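Local coordinates for protein laccase (PDB 3SQR) that couples the oxidation of hydroquinone-type phenols to the reduction of dioxygen to water, using bound copper ions, and probably serves in lignin breakdown and the detoxification of lignin-derived products, at residues 84-89 and 204-209; 144-149 and 413-418; 323-328 and 354-359. One frame throughout, in Å; residues are numbered along the deposited sequence.

Interaction 1 of 3, residues 84-89 and 204-209; sequences YTRSAM and DWAHES
Two flat pairs carry this contact: Tyr84 on His207, and the guanidinium of Arg86 on Trp205. The first is an offset stack. Its planes are only 6° apart and its ring centroids 4.3 Å apart. The offset puts Tyr84 CB over the centre of the imidazole, while His207 CB lies over the phenol ring. Each ring therefore takes a CH-pi contact from the other residue. The polar ends are held from outside, His207 NE2 by Asp82 and Tyr84 OH by Asp243. A water also donates to both Tyr84 OH and His207 O.

Arg86 and Trp205 reach toward each other tip to tip, with their planes 21° apart. Arg86 NH1 sits 3.5 Å from Trp205 CZ2, and the cation-pi contact is off-centre on the six-membered ring. Glu208 O covers the opposite face of the guanidinium, 3.4 Å from Arg86 CZ. Arg86 NH1 donates to Ala206 O at 2.8 Å from above the carbonyl plane. The Arg86 chain bends at chi3 (-67°), which turns NE back to Ser87 O at 2.7 Å. Arg86 NH2 adds a weak bond to the same oxygen and a salt bridge to Asp177. The carboxylate of Asp177 also bonds Ser209 OG, the N-cap of helix 210-217. A second water accepts from Trp205 NE1 and donates to Tyr84 O.

The cationic group is thus sandwiched between an indole and a peptide carbonyl. The contact joins the edge strand 86-91 of the first cupredoxin domain to the end of strand 195-205 in the second, across the interface of two of the three cupredoxin domains of a laccase.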
ATOM      1  N   TYR A  84      20.625  12.744   7.446  1.00 28.99           N
ATOM      2  CA  TYR A  84      19.880  13.788   8.087  1.00 27.33           C
ATOM      3  C   TYR A  84      19.057  13.263   9.223  1.00 27.71           C
ATOM      4  O   TYR A  84      18.199  12.381   9.069  1.00 27.62           O
ATOM      5  CB  TYR A  84      18.934  14.512   7.065  1.00 27.53           C
ATOM      6  CG  TYR A  84      18.402  15.804   7.610  1.00 25.83           C
ATOM      7  CD1 TYR A  84      17.377  15.817   8.528  1.00 25.94           C
ATOM      8  CD2 TYR A  84      18.996  17.052   7.250  1.00 25.56           C
ATOM      9  CE1 TYR A  84      16.907  16.952   9.049  1.00 29.93           C
ATOM     10  CE2 TYR A  84      18.542  18.237   7.852  1.00 28.12           C
ATOM     11  CZ  TYR A  84      17.501  18.187   8.714  1.00 26.39           C
ATOM     12  OH  TYR A  84      16.969  19.256   9.396  1.00 30.89           O
ATOM     13  N   THR A  85      19.248  13.827  10.404  1.00 27.08           N
ATOM     14  CA  THR A  85      18.649  13.324  11.599  1.00 26.92           C
ATOM     15  C   THR A  85      17.330  14.017  11.816  1.00 27.59           C
ATOM     16  O   THR A  85      17.230  15.273  11.768  1.00 28.80           O
ATOM     17  CB  THR A  85      19.580  13.545  12.853  1.00 26.83           C
ATOM     18  OG1 THR A  85      20.854  12.913  12.590  1.00 27.32           O
ATOM     19  CG2 THR A  85      18.979  13.008  14.041  1.00 28.33           C
ATOM     20  N   ARG A  86      16.310  13.204  12.018  1.00 25.48           N
ATOM     21  CA  ARG A  86      14.948  13.709  12.200  1.00 25.52           C
ATOM     22  C   ARG A  86      14.093  12.810  12.991  1.00 25.75           C
ATOM     23  O   ARG A  86      14.447  11.648  13.230  1.00 25.67           O
ATOM     24  CB  ARG A  86      14.296  13.970  10.815  1.00 25.05           C
ATOM     25  CG  ARG A  86      14.380  12.810   9.842  1.00 23.59           C
ATOM     26  CD  ARG A  86      13.200  12.876   8.838  1.00 25.50           C
ATOM     27  NE  ARG A  86      11.931  12.650   9.496  1.00 26.45           N
ATOM     28  CZ  ARG A  86      10.754  12.477   8.887  1.00 27.32           C
ATOM     29  NH1 ARG A  86      10.667  12.509   7.563  1.00 27.03           N
ATOM     30  NH2 ARG A  86       9.672  12.290   9.619  1.00 27.06           N
ATOM     31  N   SER A  87      12.921  13.332  13.372  1.00 24.98           N
ATOM     32  CA  SER A  87      11.952  12.565  14.084  1.00 25.64           C
ATOM     33  C   SER A  87      11.381  11.510  13.119  1.00 24.93           C
ATOM     34  O   SER A  87      11.377  11.670  11.896  1.00 27.15           O
ATOM     35  CB  SER A  87      10.810  13.424  14.583  1.00 26.59           C
ATOM     36  OG  SER A  87      10.032  13.958  13.487  1.00 27.61           O
ATOM     37  N   ALA A  88      10.851  10.481  13.730  1.00 24.54           N
ATOM     38  CA  ALA A  88      10.028   9.513  13.001  1.00 25.68           C
ATOM     39  C   ALA A  88       9.014   8.894  13.903  1.00 25.37           C
ATOM     40  O   ALA A  88       9.122   8.909  15.119  1.00 27.23           O
ATOM     41  CB  ALA A  88      10.902   8.432  12.319  1.00 23.97           C
ATOM     42  N   MET A  89       7.983   8.341  13.293  1.00 23.80           N
ATOM     43  CA  MET A  89       7.039   7.492  13.940  1.00 23.22           C
ATOM     44  C   MET A  89       7.216   6.106  13.387  1.00 23.35           C
ATOM     45  O   MET A  89       7.053   5.882  12.170  1.00 22.82           O
ATOM     46  CB  MET A  89       5.620   7.970  13.701  1.00 24.32           C
ATOM     47  CG  MET A  89       5.460   9.378  14.105  1.00 25.22           C
ATOM     48  SD  MET A  89       3.744   9.911  14.150  1.00 26.37           S
ATOM     49  CE  MET A  89       3.950  11.675  14.538  1.00 26.49           C
ATOM     50  N   ASP A 204       9.585   8.585  -1.140  1.00 22.84           N
ATOM     51  CA  ASP A 204      10.040   9.937  -0.856  1.00 22.98           C
ATOM     52  C   ASP A 204      10.445   9.947   0.614  1.00 23.44           C
ATOM     53  O   ASP A 204      10.149   9.001   1.366  1.00 22.44           O
ATOM     54  CB  ASP A 204       8.960  11.008  -1.170  1.00 22.93           C
ATOM     55  CG  ASP A 204       7.564  10.627  -0.723  1.00 25.59           C
ATOM     56  OD1 ASP A 204       7.410   9.813   0.226  1.00 23.66           O
ATOM     57  OD2 ASP A 204       6.602  11.161  -1.328  1.00 26.07           O
ATOM     58  N   TRP A 205      11.102  11.013   1.033  1.00 24.08           N
ATOM     59  CA  TRP A 205      11.454  11.127   2.433  1.00 24.84           C
ATOM     60  C   TRP A 205      11.701  12.561   2.782  1.00 24.45           C
ATOM     61  O   TRP A 205      12.603  13.191   2.190  1.00 24.83           O
ATOM     62  CB  TRP A 205      12.720  10.325   2.712  1.00 25.83           C
ATOM     63  CG  TRP A 205      13.080  10.330   4.131  1.00 24.28           C
ATOM     64  CD1 TRP A 205      14.210  10.870   4.689  1.00 26.69           C
ATOM     65  CD2 TRP A 205      12.341   9.757   5.208  1.00 26.04           C
ATOM     66  NE1 TRP A 205      14.187  10.701   6.055  1.00 24.72           N
ATOM     67  CE2 TRP A 205      13.058  10.021   6.411  1.00 25.00           C
ATOM     68  CE3 TRP A 205      11.135   9.076   5.301  1.00 26.58           C
ATOM     69  CZ2 TRP A 205      12.603   9.611   7.639  1.00 24.18           C
ATOM     70  CZ3 TRP A 205      10.672   8.684   6.535  1.00 26.27           C
ATOM     71  CH2 TRP A 205      11.431   8.935   7.700  1.00 25.97           C
ATOM     72  N   ALA A 206      10.889  13.083   3.703  1.00 23.83           N
ATOM     73  CA  ALA A 206      11.031  14.458   4.125  1.00 24.22           C
ATOM     74  C   ALA A 206      12.183  14.555   5.129  1.00 26.30           C
ATOM     75  O   ALA A 206      12.552  13.541   5.726  1.00 24.11           O
ATOM     76  CB  ALA A 206       9.749  14.948   4.774  1.00 23.19           C
ATOM     77  N   HIS A 207      12.714  15.776   5.317  1.00 25.07           N
ATOM     78  CA  HIS A 207      13.664  16.022   6.427  1.00 26.03           C
ATOM     79  C   HIS A 207      13.038  16.723   7.563  1.00 27.16           C
ATOM     80  O   HIS A 207      13.740  17.410   8.338  1.00 27.92           O
ATOM     81  CB  HIS A 207      14.904  16.747   5.928  1.00 24.83           C
ATOM     82  CG  HIS A 207      15.807  15.862   5.152  1.00 25.00           C
ATOM     83  ND1 HIS A 207      16.907  16.338   4.477  1.00 24.93           N
ATOM     84  CD2 HIS A 207      15.792  14.520   4.958  1.00 24.71           C
ATOM     85  CE1 HIS A 207      17.515  15.333   3.886  1.00 24.22           C
ATOM     86  NE2 HIS A 207      16.850  14.212   4.160  1.00 27.14           N
ATOM     87  N   GLU A 208      11.719  16.493   7.747  1.00 27.03           N
ATOM     88  CA  GLU A 208      10.959  16.927   8.868  1.00 27.94           C
ATOM     89  C   GLU A 208       9.672  16.089   8.886  1.00 28.86           C
ATOM     90  O   GLU A 208       9.343  15.460   7.910  1.00 27.80           O
ATOM     91  CB  GLU A 208      10.633  18.400   8.747  1.00 29.53           C
ATOM     92  CG  GLU A 208       9.844  18.773   7.459  1.00 29.45           C
ATOM     93  CD  GLU A 208      10.666  18.768   6.165  1.00 31.04           C
ATOM     94  OE1 GLU A 208      11.829  19.180   6.246  1.00 32.10           O
ATOM     95  OE2 GLU A 208      10.144  18.385   5.055  1.00 31.14           O
ATOM     96  N   SER A 209       8.938  16.124   9.987  1.00 27.57           N
ATOM     97  CA  SER A 209       7.707  15.346  10.101  1.00 27.17           C
ATOM     98  C   SER A 209       6.737  15.877   9.080  1.00 27.91           C
ATOM     99  O   SER A 209       6.547  17.079   8.950  1.00 27.20           O
ATOM    100  CB  SER A 209       7.077  15.507  11.466  1.00 27.03           C
ATOM    101  OG  SER A 209       5.785  14.876  11.611  1.00 26.36           O
TER
HETATM  102  O   HOH W   1      16.363  12.074   7.062  1.00 26.20           O
HETATM  103  O   HOH W   2      14.699  20.136   7.780  0.50 30.30           O
HETATM  104  O   HOH W   3      10.155  17.088  12.358  1.00 39.26           O

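Interaction 2 of 3, residues 144-149 and 413-418; sequences QCPIAP and LDWSSP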
ATOM      1  N   GLN A 144     -12.313   0.513  13.347  1.00 23.46           N
ATOM      2  CA  GLN A 144     -11.971   0.699  14.744  1.00 22.56           C
ATOM      3  C   GLN A 144     -11.912   2.163  15.116  1.00 22.19           C
ATOM      4  O   GLN A 144     -11.758   3.046  14.277  1.00 23.16           O
ATOM      5  CB  GLN A 144     -10.591   0.140  15.079  1.00 22.18           C
ATOM      6  CG  GLN A 144      -9.445   0.763  14.351  1.00 24.22           C
ATOM      7  CD  GLN A 144      -8.116   0.186  14.809  1.00 24.27           C
ATOM      8  OE1 GLN A 144      -7.625  -0.789  14.213  1.00 21.81           O
ATOM      9  NE2 GLN A 144      -7.559   0.729  15.878  1.00 20.86           N
ATOM     10  N   CYS A 145     -11.950   2.418  16.413  1.00 23.61           N
ATOM     11  CA  CYS A 145     -11.503   3.660  16.955  1.00 24.05           C
ATOM     12  C   CYS A 145      -9.960   3.581  16.960  1.00 22.80           C
ATOM     13  O   CYS A 145      -9.400   2.483  17.051  1.00 25.40           O
ATOM     14  CB  CYS A 145     -11.957   3.867  18.399  1.00 25.05           C
ATOM     15  SG  CYS A 145     -13.781   4.090  18.526  1.00 26.69           S
ATOM     16  N   PRO A 146      -9.324   4.739  16.977  1.00 24.53           N
ATOM     17  CA  PRO A 146      -7.910   4.753  17.145  1.00 24.13           C
ATOM     18  C   PRO A 146      -7.496   4.134  18.462  1.00 24.68           C
ATOM     19  O   PRO A 146      -8.224   4.156  19.471  1.00 26.30           O
ATOM     20  CB  PRO A 146      -7.545   6.213  17.041  1.00 23.12           C
ATOM     21  CG  PRO A 146      -8.704   6.846  16.326  1.00 25.02           C
ATOM     22  CD  PRO A 146      -9.841   6.105  16.808  1.00 23.51           C
ATOM     23  N   ILE A 147      -6.305   3.562  18.448  1.00 23.66           N
ATOM     24  CA  ILE A 147      -5.644   3.091  19.663  1.00 23.98           C
ATOM     25  C   ILE A 147      -5.072   4.314  20.394  1.00 24.24           C
ATOM     26  O   ILE A 147      -4.211   5.066  19.867  1.00 24.67           O
ATOM     27  CB  ILE A 147      -4.451   2.149  19.367  1.00 22.68           C
ATOM     28  CG1 ILE A 147      -4.906   0.999  18.457  1.00 21.25           C
ATOM     29  CG2 ILE A 147      -3.861   1.594  20.703  1.00 22.90           C
ATOM     30  CD1 ILE A 147      -3.712   0.154  17.803  1.00 22.64           C
ATOM     31  N   ALA A 148      -5.573   4.576  21.593  1.00 25.41           N
ATOM     32  CA  ALA A 148      -5.103   5.728  22.294  1.00 26.60           C
ATOM     33  C   ALA A 148      -3.649   5.545  22.762  1.00 25.11           C
ATOM     34  O   ALA A 148      -3.234   4.427  22.984  1.00 26.24           O
ATOM     35  CB  ALA A 148      -6.029   5.984  23.547  1.00 26.94           C
ATOM     36  N   PRO A 149      -2.914   6.638  22.959  1.00 27.17           N
ATOM     37  CA  PRO A 149      -1.615   6.606  23.609  1.00 28.70           C
ATOM     38  C   PRO A 149      -1.640   5.754  24.860  1.00 29.40           C
ATOM     39  O   PRO A 149      -2.541   5.876  25.746  1.00 28.91           O
ATOM     40  CB  PRO A 149      -1.322   8.083  23.882  1.00 29.28           C
ATOM     41  CG  PRO A 149      -1.881   8.754  22.716  1.00 28.90           C
ATOM     42  CD  PRO A 149      -3.208   8.001  22.524  1.00 26.58           C
ATOM     43  N   LEU A 413     -14.235  11.411   8.678  1.00 27.09           N
ATOM     44  CA  LEU A 413     -14.695  10.382   9.582  1.00 26.54           C
ATOM     45  C   LEU A 413     -14.557  10.891  11.018  1.00 26.32           C
ATOM     46  O   LEU A 413     -13.715  11.719  11.329  1.00 28.30           O
ATOM     47  CB  LEU A 413     -13.884   9.112   9.407  1.00 26.60           C
ATOM     48  CG  LEU A 413     -13.921   8.485   8.015  1.00 27.48           C
ATOM     49  CD1 LEU A 413     -13.185   7.131   8.076  1.00 28.07           C
ATOM     50  CD2 LEU A 413     -15.298   8.296   7.489  1.00 26.85           C
ATOM     51  N   ASP A 414     -15.370  10.285  11.871  1.00 26.36           N
ATOM     52  CA  ASP A 414     -15.307  10.486  13.301  1.00 28.13           C
ATOM     53  C   ASP A 414     -14.687   9.280  13.892  1.00 27.47           C
ATOM     54  O   ASP A 414     -15.255   8.193  13.873  1.00 26.68           O
ATOM     55  CB  ASP A 414     -16.734  10.634  13.872  1.00 28.95           C
ATOM     56  CG  ASP A 414     -16.725  11.045  15.300  1.00 31.77           C
ATOM     57  OD1 ASP A 414     -15.745  10.795  16.015  1.00 29.37           O
ATOM     58  OD2 ASP A 414     -17.739  11.577  15.737  1.00 36.99           O
ATOM     59  N   TRP A 415     -13.498   9.478  14.424  1.00 29.09           N
ATOM     60  CA  TRP A 415     -12.709   8.395  14.999  1.00 27.87           C
ATOM     61  C   TRP A 415     -13.384   7.734  16.185  1.00 29.45           C
ATOM     62  O   TRP A 415     -13.177   6.547  16.445  1.00 26.70           O
ATOM     63  CB  TRP A 415     -11.375   8.957  15.406  1.00 27.78           C
ATOM     64  CG  TRP A 415     -10.382   9.146  14.295  1.00 26.51           C
ATOM     65  CD1 TRP A 415     -10.261   8.418  13.121  1.00 27.02           C
ATOM     66  CD2 TRP A 415      -9.347  10.109  14.260  1.00 27.53           C
ATOM     67  NE1 TRP A 415      -9.237   8.886  12.387  1.00 24.63           N
ATOM     68  CE2 TRP A 415      -8.630   9.915  13.054  1.00 25.98           C
ATOM     69  CE3 TRP A 415      -8.918  11.107  15.143  1.00 28.03           C
ATOM     70  CZ2 TRP A 415      -7.527  10.706  12.709  1.00 30.22           C
ATOM     71  CZ3 TRP A 415      -7.845  11.898  14.764  1.00 29.04           C
ATOM     72  CH2 TRP A 415      -7.145  11.674  13.588  1.00 29.63           C
ATOM     73  N   SER A 416     -14.247   8.486  16.918  1.00 29.72           N
ATOM     74  CA  SER A 416     -15.011   7.887  17.980  1.00 29.76           C
ATOM     75  C   SER A 416     -16.293   7.177  17.521  1.00 28.53           C
ATOM     76  O   SER A 416     -16.954   6.527  18.322  1.00 28.02           O
ATOM     77  CB  SER A 416     -15.384   8.980  19.026  1.00 30.75           C
ATOM     78  OG  SER A 416     -16.431   9.783  18.494  1.00 35.01           O
ATOM     79  N   SER A 417     -16.661   7.297  16.244  1.00 27.70           N
ATOM     80  CA  SER A 417     -17.841   6.625  15.750  1.00 26.57           C
ATOM     81  C   SER A 417     -17.485   6.061  14.405  1.00 27.06           C
ATOM     82  O   SER A 417     -17.985   6.438  13.346  1.00 26.14           O
ATOM     83  CB  SER A 417     -19.058   7.602  15.703  1.00 28.68           C
ATOM     84  OG  SER A 417     -20.217   6.880  15.421  1.00 28.89           O
ATOM     85  N   PRO A 418     -16.600   5.077  14.460  1.00 26.80           N
ATOM     86  CA  PRO A 418     -16.279   4.414  13.213  1.00 25.65           C
ATOM     87  C   PRO A 418     -17.477   3.722  12.632  1.00 25.25           C
ATOM     88  O   PRO A 418     -18.414   3.364  13.334  1.00 23.93           O
ATOM     89  CB  PRO A 418     -15.206   3.420  13.627  1.00 26.29           C
ATOM     90  CG  PRO A 418     -15.414   3.160  15.013  1.00 28.50           C
ATOM     91  CD  PRO A 418     -15.904   4.472  15.602  1.00 26.52           C
TER
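Trp415 and Pro418 receive Cys145 and Pro146 in a contact between two loops. Asp414 starts a type I beta turn, closed by Ser417 N bonding to Asp414 O at 2.9 Å. The turn itself carries Trp415 to the other loop. Asp414 OD1 accepts from both Ser416 N and Ser416 OG, on the same face of the carboxylate. The bond to Ser416 N makes an Asx turn, and together the two bonds brace the bend.

Trp415 comes next and does most of the touching. Pro146 crosses it at about a right angle, and Pro146 CG rests over one face of the indole, 3.5 Å from Trp415 CG. This is a CH-pi contact on the five-membered ring. Trp415 O points at the cysteine: it lies 3.4 Å from Cys145 CA, in a CA-H...O contact, and 3.3 Å from Cys145 SG. Trp415 NE1 bonds to Gly579 O near the C terminus, and Phe171 stacks on the indole.

Pro418 ends the segment. Pro418 CD packs 3.6 Å from Cys145 SG, and Pro418 CB lies 3.5 Å from Gln144 O. Pro418 is also the N-cap residue of helix 419-424.

The contact joins a loop of the first cupredoxin domain to one of the third, beside helix 551-567. That helix holds Cys145 through the disulfide to Cys561 and touches Pro146 with Trp564. Gln144 OE1 reaches Tyr155 on strand 152-158.

Interaction 3 of 3, residues 323-328 and 354-359; sequences NYWIRG and IANPTS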
ATOM      1  N   ASN A 323      29.382  -3.059 -10.786  1.00 33.96           N
ATOM      2  CA  ASN A 323      28.403  -2.239 -10.082  1.00 33.51           C
ATOM      3  C   ASN A 323      27.414  -1.680 -11.078  1.00 32.85           C
ATOM      4  O   ASN A 323      27.765  -1.213 -12.171  1.00 33.87           O
ATOM      5  CB  ASN A 323      29.143  -1.118  -9.372  1.00 33.32           C
ATOM      6  CG  ASN A 323      30.224  -1.637  -8.513  1.00 33.03           C
ATOM      7  OD1 ASN A 323      30.013  -2.594  -7.784  1.00 30.83           O
ATOM      8  ND2 ASN A 323      31.437  -1.086  -8.654  1.00 34.66           N
ATOM      9  N   TYR A 324      26.131  -1.701 -10.730  1.00 31.14           N
ATOM     10  CA  TYR A 324      25.112  -1.208 -11.622  1.00 30.21           C
ATOM     11  C   TYR A 324      24.207  -0.308 -10.799  1.00 30.53           C
ATOM     12  O   TYR A 324      23.985  -0.567  -9.571  1.00 28.87           O
ATOM     13  CB  TYR A 324      24.290  -2.360 -12.216  1.00 30.35           C
ATOM     14  CG  TYR A 324      25.078  -3.237 -13.120  1.00 32.63           C
ATOM     15  CD1 TYR A 324      25.781  -4.276 -12.629  1.00 32.27           C
ATOM     16  CD2 TYR A 324      25.136  -2.971 -14.494  1.00 35.91           C
ATOM     17  CE1 TYR A 324      26.554  -5.095 -13.509  1.00 36.27           C
ATOM     18  CE2 TYR A 324      25.905  -3.769 -15.376  1.00 36.37           C
ATOM     19  CZ  TYR A 324      26.588  -4.825 -14.862  1.00 36.85           C
ATOM     20  OH  TYR A 324      27.342  -5.633 -15.687  1.00 38.05           O
ATOM     21  N   TRP A 325      23.751   0.757 -11.440  1.00 30.10           N
ATOM     22  CA  TRP A 325      22.783   1.610 -10.781  1.00 31.37           C
ATOM     23  C   TRP A 325      21.442   0.898 -10.653  1.00 29.36           C
ATOM     24  O   TRP A 325      20.941   0.261 -11.608  1.00 29.69           O
ATOM     25  CB  TRP A 325      22.542   2.883 -11.548  1.00 31.43           C
ATOM     26  CG  TRP A 325      23.592   3.856 -11.355  1.00 38.31           C
ATOM     27  CD1 TRP A 325      24.443   4.315 -12.301  1.00 40.62           C
ATOM     28  CD2 TRP A 325      23.940   4.501 -10.116  1.00 40.66           C
ATOM     29  NE1 TRP A 325      25.300   5.247 -11.738  1.00 46.97           N
ATOM     30  CE2 TRP A 325      25.032   5.358 -10.391  1.00 45.80           C
ATOM     31  CE3 TRP A 325      23.430   4.437  -8.807  1.00 41.83           C
ATOM     32  CZ2 TRP A 325      25.658   6.149  -9.382  1.00 45.91           C
ATOM     33  CZ3 TRP A 325      24.030   5.204  -7.806  1.00 44.29           C
ATOM     34  CH2 TRP A 325      25.144   6.065  -8.105  1.00 45.80           C
ATOM     35  N   ILE A 326      20.840   1.068  -9.478  1.00 28.30           N
ATOM     36  CA  ILE A 326      19.427   0.653  -9.248  1.00 27.31           C
ATOM     37  C   ILE A 326      18.669   1.947  -9.280  1.00 26.62           C
ATOM     38  O   ILE A 326      18.965   2.877  -8.534  1.00 27.35           O
ATOM     39  CB  ILE A 326      19.178  -0.147  -7.948  1.00 26.81           C
ATOM     40  CG1 ILE A 326      20.042  -1.450  -7.868  1.00 27.35           C
ATOM     41  CG2 ILE A 326      17.627  -0.450  -7.787  1.00 25.35           C
ATOM     42  CD1 ILE A 326      20.073  -2.063  -6.438  1.00 26.28           C
ATOM     43  N   ARG A 327      17.723   2.046 -10.209  1.00 26.20           N
ATOM     44  CA  ARG A 327      17.066   3.299 -10.487  1.00 26.36           C
ATOM     45  C   ARG A 327      15.640   3.278  -9.987  1.00 24.89           C
ATOM     46  O   ARG A 327      14.859   2.450 -10.430  1.00 24.95           O
ATOM     47  CB  ARG A 327      17.082   3.566 -12.000  1.00 27.22           C
ATOM     48  CG  ARG A 327      18.531   3.782 -12.459  1.00 30.30           C
ATOM     49  CD  ARG A 327      18.635   4.330 -13.794  1.00 36.31           C
ATOM     50  NE  ARG A 327      20.018   4.203 -14.246  1.00 35.17           N
ATOM     51  CZ  ARG A 327      20.946   5.168 -14.201  1.00 38.73           C
ATOM     52  NH1 ARG A 327      20.693   6.374 -13.694  1.00 34.90           N
ATOM     53  NH2 ARG A 327      22.170   4.900 -14.661  1.00 39.71           N
ATOM     54  N   GLY A 328      15.312   4.145  -9.055  1.00 24.79           N
ATOM     55  CA  GLY A 328      13.891   4.309  -8.741  1.00 25.54           C
ATOM     56  C   GLY A 328      13.140   4.986  -9.871  1.00 25.39           C
ATOM     57  O   GLY A 328      11.944   4.837 -10.000  1.00 23.18           O
ATOM     58  N   ILE A 354      33.768  -0.593  -3.644  1.00 42.47           N
ATOM     59  CA  ILE A 354      33.245   0.617  -3.051  1.00 43.10           C
ATOM     60  C   ILE A 354      32.989   1.679  -4.119  1.00 42.21           C
ATOM     61  O   ILE A 354      32.555   2.764  -3.802  1.00 43.47           O
ATOM     62  CB  ILE A 354      34.187   1.151  -1.993  1.00 44.13           C
ATOM     63  CG1 ILE A 354      35.647   1.189  -2.548  1.00 46.34           C
ATOM     64  CG2 ILE A 354      34.060   0.288  -0.745  1.00 44.13           C
ATOM     65  CD1 ILE A 354      36.539   2.190  -1.848  1.00 48.34           C
ATOM     66  N   ALA A 355      33.226   1.342  -5.388  1.00 42.04           N
ATOM     67  CA  ALA A 355      33.000   2.245  -6.531  1.00 41.17           C
ATOM     68  C   ALA A 355      31.528   2.520  -6.829  1.00 40.83           C
ATOM     69  O   ALA A 355      30.705   1.610  -6.846  1.00 40.75           O
ATOM     70  CB  ALA A 355      33.649   1.670  -7.777  1.00 40.14           C
ATOM     71  N   ASN A 356      31.221   3.767  -7.152  1.00 40.58           N
ATOM     72  CA  ASN A 356      29.917   4.051  -7.731  1.00 40.73           C
ATOM     73  C   ASN A 356      29.773   3.411  -9.107  1.00 40.38           C
ATOM     74  O   ASN A 356      30.726   3.338  -9.874  1.00 39.97           O
ATOM     75  CB  ASN A 356      29.664   5.550  -7.841  1.00 41.03           C
ATOM     76  CG  ASN A 356      29.201   6.174  -6.543  1.00 42.64           C
ATOM     77  OD1 ASN A 356      29.187   7.392  -6.449  1.00 49.39           O
ATOM     78  ND2 ASN A 356      28.824   5.377  -5.544  1.00 43.34           N
ATOM     79  N   PRO A 357      28.569   2.940  -9.435  1.00 39.77           N
ATOM     80  CA  PRO A 357      28.351   2.401 -10.748  1.00 39.52           C
ATOM     81  C   PRO A 357      28.529   3.449 -11.802  1.00 39.35           C
ATOM     82  O   PRO A 357      28.225   4.603 -11.580  1.00 39.33           O
ATOM     83  CB  PRO A 357      26.869   1.954 -10.730  1.00 38.69           C
ATOM     84  CG  PRO A 357      26.520   1.902  -9.355  1.00 37.89           C
ATOM     85  CD  PRO A 357      27.332   2.912  -8.641  1.00 40.12           C
ATOM     86  N   THR A 358      28.946   3.011 -12.973  1.00 39.66           N
ATOM     87  CA  THR A 358      29.001   3.883 -14.128  1.00 39.84           C
ATOM     88  C   THR A 358      28.102   3.357 -15.235  1.00 39.66           C
ATOM     89  O   THR A 358      28.292   3.702 -16.385  1.00 39.88           O
ATOM     90  CB  THR A 358      30.466   4.054 -14.630  1.00 39.43           C
ATOM     91  OG1 THR A 358      31.094   2.773 -14.861  1.00 40.71           O
ATOM     92  CG2 THR A 358      31.232   4.849 -13.620  1.00 39.40           C
ATOM     93  N   SER A 359      27.075   2.577 -14.898  1.00 37.98           N
ATOM     94  CA  SER A 359      26.271   1.943 -15.941  1.00 36.76           C
ATOM     95  C   SER A 359      25.285   2.923 -16.543  1.00 36.65           C
ATOM     96  O   SER A 359      24.955   3.985 -15.962  1.00 36.03           O
ATOM     97  CB  SER A 359      25.538   0.734 -15.363  1.00 37.76           C
ATOM     98  OG  SER A 359      24.902   1.135 -14.144  1.00 32.17           O
TER
HETATM   99  O   HOH W   4      31.804   0.894 -10.902  1.00 39.62           O
HETATM  100  O   HOH W   5      29.677   0.262 -13.271  1.00 44.03           O
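Pro357 lies on the indole of Trp325, a CH-pi contact between a loop and a sheet strand. Strand 323-327 belongs to a sheet of the second cupredoxin domain, where it runs between strands 344-348 and 276-280. The loop 354-359 follows strand 344-348 and folds back over strand 323-327.

Pro357 and Trp325 bury the most surface. The two side chains cross at about a right angle. Pro357 CB stands almost straight above the five-membered ring, 3.6 Å from its centroid and 5° off the normal. Pro357 CG lies over the middle of the indole, and Pro357 CD reaches on to Trp325 CZ2 at 3.7 Å. The proline thus covers the length of one face. Trp325 CG is turned anti to its own carbonyl carbon (chi1 -78°), which places it under Pro357 CB. Ile346 of strand 344-348 also touches Pro357.

Ser359 is the third main residue. Its OG accepts from Trp325 N at 3.0 Å, with a nearly straight angle of 170°. The same OG is hydrogen-bonded to Asp281, which also forms a salt bridge with Arg327 NE. One aspartate therefore ties the loop serine to the arginine of the strand. Ser359 CB also touches Tyr324 CD2. Ser359 N is buried by the contact and has no partner in the model.

At the start of the strand, Asn323 faces Ala355 and Pro357. Its ND2 bonds to Ser353, and also to a water that donates to Asn356 O. A second water bridges the two backbones, donating to Asn323 O at 2.7 Å and accepting from Thr358 N at 2.9 Å.

From the N terminus, residues 84-89 come first and pair with 204-209, where interaction 1 closes a loop from the first cupredoxin domain into the second. Residues 144-149 lie inside that loop but pair with 413-418, so interaction 2 crosses interaction 1. It ties the first domain to the third. Interaction 3 opens after interaction 1 has closed. It closes a short loop, tying the chain after strand 344-348 to strand 323-327 of the second domain, and is nested inside the long loop of interaction 2. The three do not touch. Interactions 2 and 3 lie on opposite sides of the chain's centre, about 46 Å apart between centres. The centre of interaction 1 is about 26 Å from that of interaction 2 and about 25 Å from that of interaction 3.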